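Local coordinates for protein SAP-like pentraxin (Limulus polyphemus, PDB 3FLT) that binds phosphoethanolamine through two calcium ions per subunit and probably serves as a calcium-dependent recognition protein of the pentraxin family, at residues Lys18-Arg23 and Ile142-Asp147; Gly48-Cys53 and Glu157-Glu162. One frame throughout, in Å; residues are numbered along the deposited sequence.

Contact 1 (Lys18-Arg23 and Ile142-Asp147); sequences KFPHLR and IGQEQD. With CA (calcium ion), chain C; CA (calcium ion), chain D; OPE (phosphoric acid mono-(2-amino-ethyl) ester), chain F.
Leu22 and Ile142 form an antiparallel hydrogen-bonded pair, Leu22 N reaching Ile142 O over 3.1 Å and Ile142 N returning to Leu22 O over 2.9 Å. Their side chains lie on one face of the sheet, with Leu22 CB and Ile142 CB 4.0 Å apart. Beyond this pair the ladder gives way to side-chain contacts, for Gln144 replaces backbone pairing with its amide. Its chain bends between CB and CG (chi2 -63°), and Gln144 NE2 donates to Pro20 O at 3.2 Å, from above the carbonyl plane; Thr14 is a stronger polar partner of the same side chain. Gln144 OE1 comes to the edge of the Phe19 ring, 3.5 Å from Phe19 CD2, with ring and amide nearly perpendicular. The CG of Gln144 packs on His21 CB at 3.5 Å, while the imidazole turns back toward the loop before its strand: with CG between the backbone N and the carbonyl carbon (chi1 71°), His21 ND1 gives a nearly straight, in-plane bond of 2.8 Å to Phe19 O. Past Gln144, the chain supplies calcium ligands: Glu145 OE1 and Asp147 OD1 bridge both ions, and the Gln146 carbonyl binds one; Asp59 and Asn60 at one ion, Glu154 and Glu157 at the other, and a phosphoethanolamine oxygen at each complete the sites. Strand 21-24 lies between strands 139-142 and 201-204, and strand 48-55 borders 139-142 on its other side.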
loop_
_atom_site.group_PDB
_atom_site.type_symbol
_atom_site.label_atom_id
_atom_site.label_comp_id
_atom_site.label_asym_id
_atom_site.label_seq_id
_atom_site.Cartn_x
_atom_site.Cartn_y
_atom_site.Cartn_z
ATOM N N LYS A 18 14.855 -63.394 0.935
ATOM C CA LYS A 18 14.788 -61.930 0.954
ATOM C C LYS A 18 13.372 -61.392 0.670
ATOM O O LYS A 18 12.831 -61.569 -0.420
ATOM C CB LYS A 18 15.755 -61.327 -0.064
ATOM C CG LYS A 18 15.719 -59.813 -0.043
ATOM C CD LYS A 18 16.289 -59.169 -1.302
ATOM C CE LYS A 18 16.186 -57.639 -1.209
ATOM N NZ LYS A 18 16.743 -56.914 -2.389
ATOM N N PHE A 19 12.782 -60.728 1.657
ATOM C CA PHE A 19 11.436 -60.171 1.508
ATOM C C PHE A 19 11.375 -58.670 1.789
ATOM O O PHE A 19 11.010 -58.255 2.888
ATOM C CB PHE A 19 10.448 -60.867 2.461
ATOM C CG PHE A 19 10.296 -62.337 2.223
ATOM C CD1 PHE A 19 11.164 -63.243 2.813
ATOM C CD2 PHE A 19 9.284 -62.817 1.393
ATOM C CE1 PHE A 19 11.029 -64.606 2.584
ATOM C CE2 PHE A 19 9.140 -64.180 1.156
ATOM C CZ PHE A 19 10.015 -65.074 1.754
ATOM N N PRO A 20 11.728 -57.834 0.807
ATOM C CA PRO A 20 11.666 -56.394 1.068
ATOM C C PRO A 20 10.277 -55.944 1.564
ATOM O O PRO A 20 9.257 -56.242 0.949
ATOM C CB PRO A 20 12.046 -55.786 -0.282
ATOM C CG PRO A 20 11.686 -56.857 -1.269
ATOM C CD PRO A 20 12.128 -58.103 -0.583
ATOM N N HIS A 21 10.248 -55.228 2.682
ATOM C CA HIS A 21 8.989 -54.769 3.247
ATOM C C HIS A 21 9.195 -53.649 4.269
ATOM O O HIS A 21 10.324 -53.284 4.601
ATOM C CB HIS A 21 8.294 -55.929 3.948
ATOM C CG HIS A 21 8.974 -56.346 5.218
ATOM N ND1 HIS A 21 10.136 -57.091 5.233
ATOM C CD2 HIS A 21 8.698 -56.057 6.513
ATOM C CE1 HIS A 21 10.547 -57.239 6.479
ATOM N NE2 HIS A 21 9.692 -56.621 7.276
ATOM N N LEU A 22 8.077 -53.122 4.765
ATOM C CA LEU A 22 8.063 -52.078 5.792
ATOM C C LEU A 22 7.151 -52.581 6.908
ATOM O O LEU A 22 6.119 -53.209 6.644
ATOM C CB LEU A 22 7.477 -50.767 5.252
ATOM C CG LEU A 22 8.095 -50.015 4.066
ATOM C CD1 LEU A 22 7.434 -48.646 3.975
ATOM C CD2 LEU A 22 9.604 -49.858 4.236
ATOM N N ARG A 23 7.529 -52.337 8.154
ATOM C CA ARG A 23 6.680 -52.735 9.276
ATOM C C ARG A 23 6.494 -51.497 10.145
ATOM O O ARG A 23 7.471 -50.939 10.643
ATOM C CB ARG A 23 7.320 -53.845 10.109
ATOM C CG ARG A 23 6.335 -54.471 11.092
ATOM C CD ARG A 23 6.979 -55.487 12.018
ATOM N NE ARG A 23 7.854 -54.849 12.996
ATOM C CZ ARG A 23 9.171 -55.013 13.039
ATOM N NH1 ARG A 23 9.762 -55.803 12.154
ATOM N NH2 ARG A 23 9.898 -54.380 13.955
ATOM N N ILE A 142 3.941 -53.405 4.797
ATOM C CA ILE A 142 3.755 -52.939 3.421
ATOM C C ILE A 142 4.659 -53.738 2.484
ATOM O O ILE A 142 5.849 -53.906 2.756
ATOM C CB ILE A 142 4.103 -51.414 3.265
ATOM C CG1 ILE A 142 3.238 -50.569 4.210
ATOM C CG2 ILE A 142 3.881 -50.966 1.816
ATOM C CD1 ILE A 142 1.743 -50.699 3.969
ATOM N N GLY A 143 4.089 -54.243 1.396
ATOM C CA GLY A 143 4.875 -54.991 0.436
ATOM C C GLY A 143 4.878 -56.501 0.578
ATOM O O GLY A 143 5.284 -57.198 -0.351
ATOM N N GLN A 144 4.430 -57.012 1.722
ATOM C CA GLN A 144 4.401 -58.455 1.972
ATOM C C GLN A 144 3.116 -58.822 2.690
ATOM O O GLN A 144 2.526 -57.984 3.354
ATOM C CB GLN A 144 5.583 -58.864 2.842
ATOM C CG GLN A 144 6.946 -58.664 2.222
ATOM C CD GLN A 144 7.158 -59.508 0.988
ATOM O OE1 GLN A 144 6.632 -60.619 0.875
ATOM N NE2 GLN A 144 7.947 -58.995 0.057
ATOM N N GLU A 145 2.688 -60.075 2.566
ATOM C CA GLU A 145 1.452 -60.543 3.214
ATOM C C GLU A 145 1.795 -61.391 4.443
ATOM O O GLU A 145 2.388 -62.465 4.327
ATOM C CB GLU A 145 0.623 -61.362 2.217
ATOM C CG GLU A 145 -0.862 -61.455 2.525
ATOM C CD GLU A 145 -1.178 -62.302 3.748
ATOM O OE1 GLU A 145 -0.728 -63.466 3.796
ATOM O OE2 GLU A 145 -1.889 -61.806 4.658
ATOM N N GLN A 146 1.417 -60.903 5.618
ATOM C CA GLN A 146 1.709 -61.598 6.869
ATOM C C GLN A 146 0.885 -62.850 7.123
ATOM O O GLN A 146 -0.322 -62.865 6.904
ATOM C CB GLN A 146 1.481 -60.671 8.064
ATOM C CG GLN A 146 2.235 -59.370 8.039
ATOM C CD GLN A 146 1.772 -58.436 9.140
ATOM O OE1 GLN A 146 2.169 -58.566 10.298
ATOM N NE2 GLN A 146 0.906 -57.497 8.782
ATOM N N ASP A 147 1.545 -63.901 7.594
ATOM C CA ASP A 147 0.855 -65.132 7.960
ATOM C C ASP A 147 1.138 -65.261 9.447
ATOM O O ASP A 147 0.740 -66.215 10.101
ATOM C CB ASP A 147 1.415 -66.344 7.215
ATOM C CG ASP A 147 0.958 -66.401 5.782
ATOM O OD1 ASP A 147 -0.231 -66.145 5.532
ATOM O OD2 ASP A 147 1.783 -66.706 4.901
HETATM CA CA CA C . -1.839 -63.989 5.915
HETATM CA CA CA D . 0.413 -65.451 3.236
HETATM C CA OPE F . -3.800 -65.218 1.964
HETATM C CB OPE F . -4.858 -64.865 0.906
HETATM O O1 OPE F . -1.457 -66.741 2.914
HETATM O O2 OPE F . -2.991 -65.764 4.664
HETATM O O3 OPE F . -3.113 -68.242 4.302
HETATM O O4 OPE F . -4.049 -66.531 2.523
HETATM N N OPE F . -4.219 -64.855 -0.451
HETATM P P OPE F . -2.900 -66.801 3.620
#

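Contact 2 (Gly48-Cys53 and Glu157-Glu162). With CA (calcium ion), chain D; OPE (phosphoric acid mono-(2-amino-ethyl) ester), chain F.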
loop_
_atom_site.group_PDB
_atom_site.type_symbol
_atom_site.label_atom_id
_atom_site.label_comp_id
_atom_site.label_asym_id
_atom_site.label_seq_id
_atom_site.Cartn_x
_atom_site.Cartn_y
_atom_site.Cartn_z
ATOM N N GLY A 48 -0.468 -58.923 -5.946
ATOM C CA GLY A 48 0.482 -58.591 -4.905
ATOM C C GLY A 48 -0.258 -57.895 -3.779
ATOM O O GLY A 48 -1.213 -57.151 -4.023
ATOM N N TYR A 49 0.155 -58.148 -2.544
ATOM C CA TYR A 49 -0.482 -57.513 -1.395
ATOM C C TYR A 49 0.318 -56.291 -0.994
ATOM O O TYR A 49 1.530 -56.377 -0.784
ATOM C CB TYR A 49 -0.600 -58.490 -0.221
ATOM C CG TYR A 49 -1.571 -59.608 -0.508
ATOM C CD1 TYR A 49 -1.131 -60.832 -1.022
ATOM C CD2 TYR A 49 -2.941 -59.411 -0.355
ATOM C CE1 TYR A 49 -2.035 -61.830 -1.381
ATOM C CE2 TYR A 49 -3.850 -60.397 -0.710
ATOM C CZ TYR A 49 -3.390 -61.599 -1.224
ATOM O OH TYR A 49 -4.297 -62.551 -1.604
ATOM N N ILE A 50 -0.366 -55.155 -0.895
ATOM C CA ILE A 50 0.287 -53.895 -0.558
ATOM C C ILE A 50 0.245 -53.571 0.926
ATOM O O ILE A 50 1.298 -53.420 1.556
ATOM C CB ILE A 50 -0.340 -52.738 -1.350
ATOM C CG1 ILE A 50 -0.281 -53.065 -2.849
ATOM C CG2 ILE A 50 0.392 -51.433 -1.037
ATOM C CD1 ILE A 50 -1.028 -52.093 -3.745
ATOM N N PHE A 51 -0.970 -53.473 1.470
ATOM C CA PHE A 51 -1.207 -53.160 2.885
ATOM C C PHE A 51 -1.731 -54.408 3.599
ATOM O O PHE A 51 -2.805 -54.926 3.269
ATOM C CB PHE A 51 -2.235 -52.029 2.991
ATOM C CG PHE A 51 -2.489 -51.541 4.397
ATOM C CD1 PHE A 51 -1.905 -50.365 4.853
ATOM C CD2 PHE A 51 -3.362 -52.222 5.244
ATOM C CE1 PHE A 51 -2.192 -49.870 6.127
ATOM C CE2 PHE A 51 -3.653 -51.733 6.517
ATOM C CZ PHE A 51 -3.066 -50.552 6.957
ATOM N N SER A 52 -0.970 -54.885 4.580
ATOM C CA SER A 52 -1.329 -56.082 5.339
ATOM C C SER A 52 -1.424 -55.782 6.830
ATOM O O SER A 52 -0.484 -55.260 7.429
ATOM C CB SER A 52 -0.275 -57.175 5.112
ATOM O OG SER A 52 -0.385 -58.217 6.063
ATOM N N CYS A 53 -2.556 -56.122 7.429
ATOM C CA CYS A 53 -2.766 -55.888 8.852
ATOM C C CYS A 53 -3.114 -57.196 9.556
ATOM O O CYS A 53 -4.047 -57.904 9.162
ATOM C CB CYS A 53 -3.887 -54.870 9.057
ATOM S SG CYS A 53 -4.202 -54.487 10.783
ATOM N N GLU A 157 3.058 -63.747 -3.049
ATOM C CA GLU A 157 2.051 -62.836 -2.506
ATOM C C GLU A 157 2.631 -61.447 -2.239
ATOM O O GLU A 157 1.935 -60.551 -1.762
ATOM C CB GLU A 157 1.451 -63.392 -1.213
ATOM C CG GLU A 157 0.888 -64.796 -1.357
ATOM C CD GLU A 157 0.027 -65.217 -0.178
ATOM O OE1 GLU A 157 0.495 -65.172 0.975
ATOM O OE2 GLU A 157 -1.135 -65.602 -0.408
ATOM N N SER A 158 3.908 -61.265 -2.553
ATOM C CA SER A 158 4.561 -59.980 -2.340
ATOM C C SER A 158 4.145 -58.989 -3.427
ATOM O O SER A 158 3.548 -59.366 -4.429
ATOM C CB SER A 158 6.072 -60.166 -2.376
ATOM O OG SER A 158 6.469 -60.571 -3.673
ATOM N N TRP A 159 4.467 -57.717 -3.223
ATOM C CA TRP A 159 4.136 -56.690 -4.192
ATOM C C TRP A 159 5.375 -55.860 -4.461
ATOM O O TRP A 159 5.957 -55.286 -3.539
ATOM C CB TRP A 159 3.033 -55.791 -3.651
ATOM C CG TRP A 159 2.612 -54.759 -4.631
ATOM C CD1 TRP A 159 1.645 -54.881 -5.582
ATOM C CD2 TRP A 159 3.170 -53.445 -4.787
ATOM N NE1 TRP A 159 1.561 -53.725 -6.323
ATOM C CE2 TRP A 159 2.486 -52.828 -5.856
ATOM C CE3 TRP A 159 4.179 -52.732 -4.128
ATOM C CZ2 TRP A 159 2.777 -51.530 -6.283
ATOM C CZ3 TRP A 159 4.469 -51.444 -4.550
ATOM C CH2 TRP A 159 3.770 -50.856 -5.619
ATOM N N SER A 160 5.791 -55.806 -5.721
ATOM C CA SER A 160 6.969 -55.032 -6.086
ATOM C C SER A 160 6.595 -53.774 -6.839
ATOM O O SER A 160 5.683 -53.780 -7.663
ATOM C CB SER A 160 7.922 -55.865 -6.935
ATOM O OG SER A 160 8.766 -56.647 -6.112
ATOM N N GLY A 161 7.310 -52.696 -6.553
ATOM C CA GLY A 161 7.030 -51.438 -7.206
ATOM C C GLY A 161 7.470 -50.315 -6.302
ATOM O O GLY A 161 8.213 -50.543 -5.345
ATOM N N GLU A 162 7.017 -49.106 -6.605
ATOM C CA GLU A 162 7.375 -47.949 -5.806
ATOM C C GLU A 162 6.109 -47.423 -5.149
ATOM O O GLU A 162 5.021 -47.482 -5.733
ATOM C CB GLU A 162 8.024 -46.896 -6.695
ATOM C CG GLU A 162 9.049 -47.498 -7.648
ATOM C CD GLU A 162 9.960 -46.460 -8.263
ATOM O OE1 GLU A 162 9.469 -45.361 -8.585
ATOM O OE2 GLU A 162 11.167 -46.750 -8.436
HETATM CA CA CA D . 0.413 -65.451 3.236
HETATM C CA OPE F . -3.800 -65.218 1.964
HETATM C CB OPE F . -4.858 -64.865 0.906
HETATM O O1 OPE F . -1.457 -66.741 2.914
HETATM O O2 OPE F . -2.991 -65.764 4.664
HETATM O O3 OPE F . -3.113 -68.242 4.302
HETATM O O4 OPE F . -4.049 -66.531 2.523
HETATM N N OPE F . -4.219 -64.855 -0.451
HETATM P P OPE F . -2.900 -66.801 3.620
#
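Tyr49 and Glu157 are joined by one backbone hydrogen bond, from Tyr49 N to Glu157 O at 3.1 Å, the donor standing above the carbonyl plane. The same oxygen lies at the edge of the Tyr49 ring, in its plane. The first torsion of Tyr49 (chi1 -68°), which sets CG beside its own backbone N, helps place the ring alongside Glu157, with Tyr49 CD1 3.6 Å from Glu157 CB.

Apolar contact is concentrated on Trp159. With CG anti to the backbone N (chi1 -177°), its indole has one face covered by Ile50, whose CG1 sits almost on the normal of the five-membered ring, 3.8 Å from its centroid, in a CH-pi contact. Gly48 CA meets the indole at its edge, and Trp159 CB rests 3.3 Å from Tyr49 O.

Polar and metal bonds gather at the other end. Glu157, extended beyond CG, divides its carboxylate: Glu157 OE1 binds calcium at 2.3 Å, and Glu157 OE2 accepts a bond from the phosphoethanolamine N at 3.2 Å. The ligand N also donates to Tyr49 OH at 2.6 Å, and that hydroxyl has Asn85 as a further partner. A phenylalanine in place of Tyr49 would probably keep much of the ring packing but leave the ligand amine without one of its two acceptors here and Asn85 without this hydroxyl partner. The negative carboxylate probably helps hold the amine as a cation.

Thus strand 48-55 of one sheet meets the chain entering strand 161-169 of the other, across the beta sandwich of the pentraxin fold, beside the calcium-dependent ligand site in which the metals take the phosphate while Tyr49 and Glu157 take the amine.

Both contacts are buried and meet at Gly143, whose N probably bonds to Ile50 O and whose O probably bonds to Trp159 N, so Gly143 ties 142-147 to both segments of contact 2. Contact 1 works within a single sheet and relies on strand pairing supplemented by an amide; contact 2 spans the two sheets, where an indole face and a lone backbone bond do the joining. Contact 2 is nearer the centre of the chain. Towards the ligand their chemistry converges: residues 145-147 bind both calcium ions, while Glu157 shares one of them. The general lesson is that a binding site can be assembled from loops and a strand together.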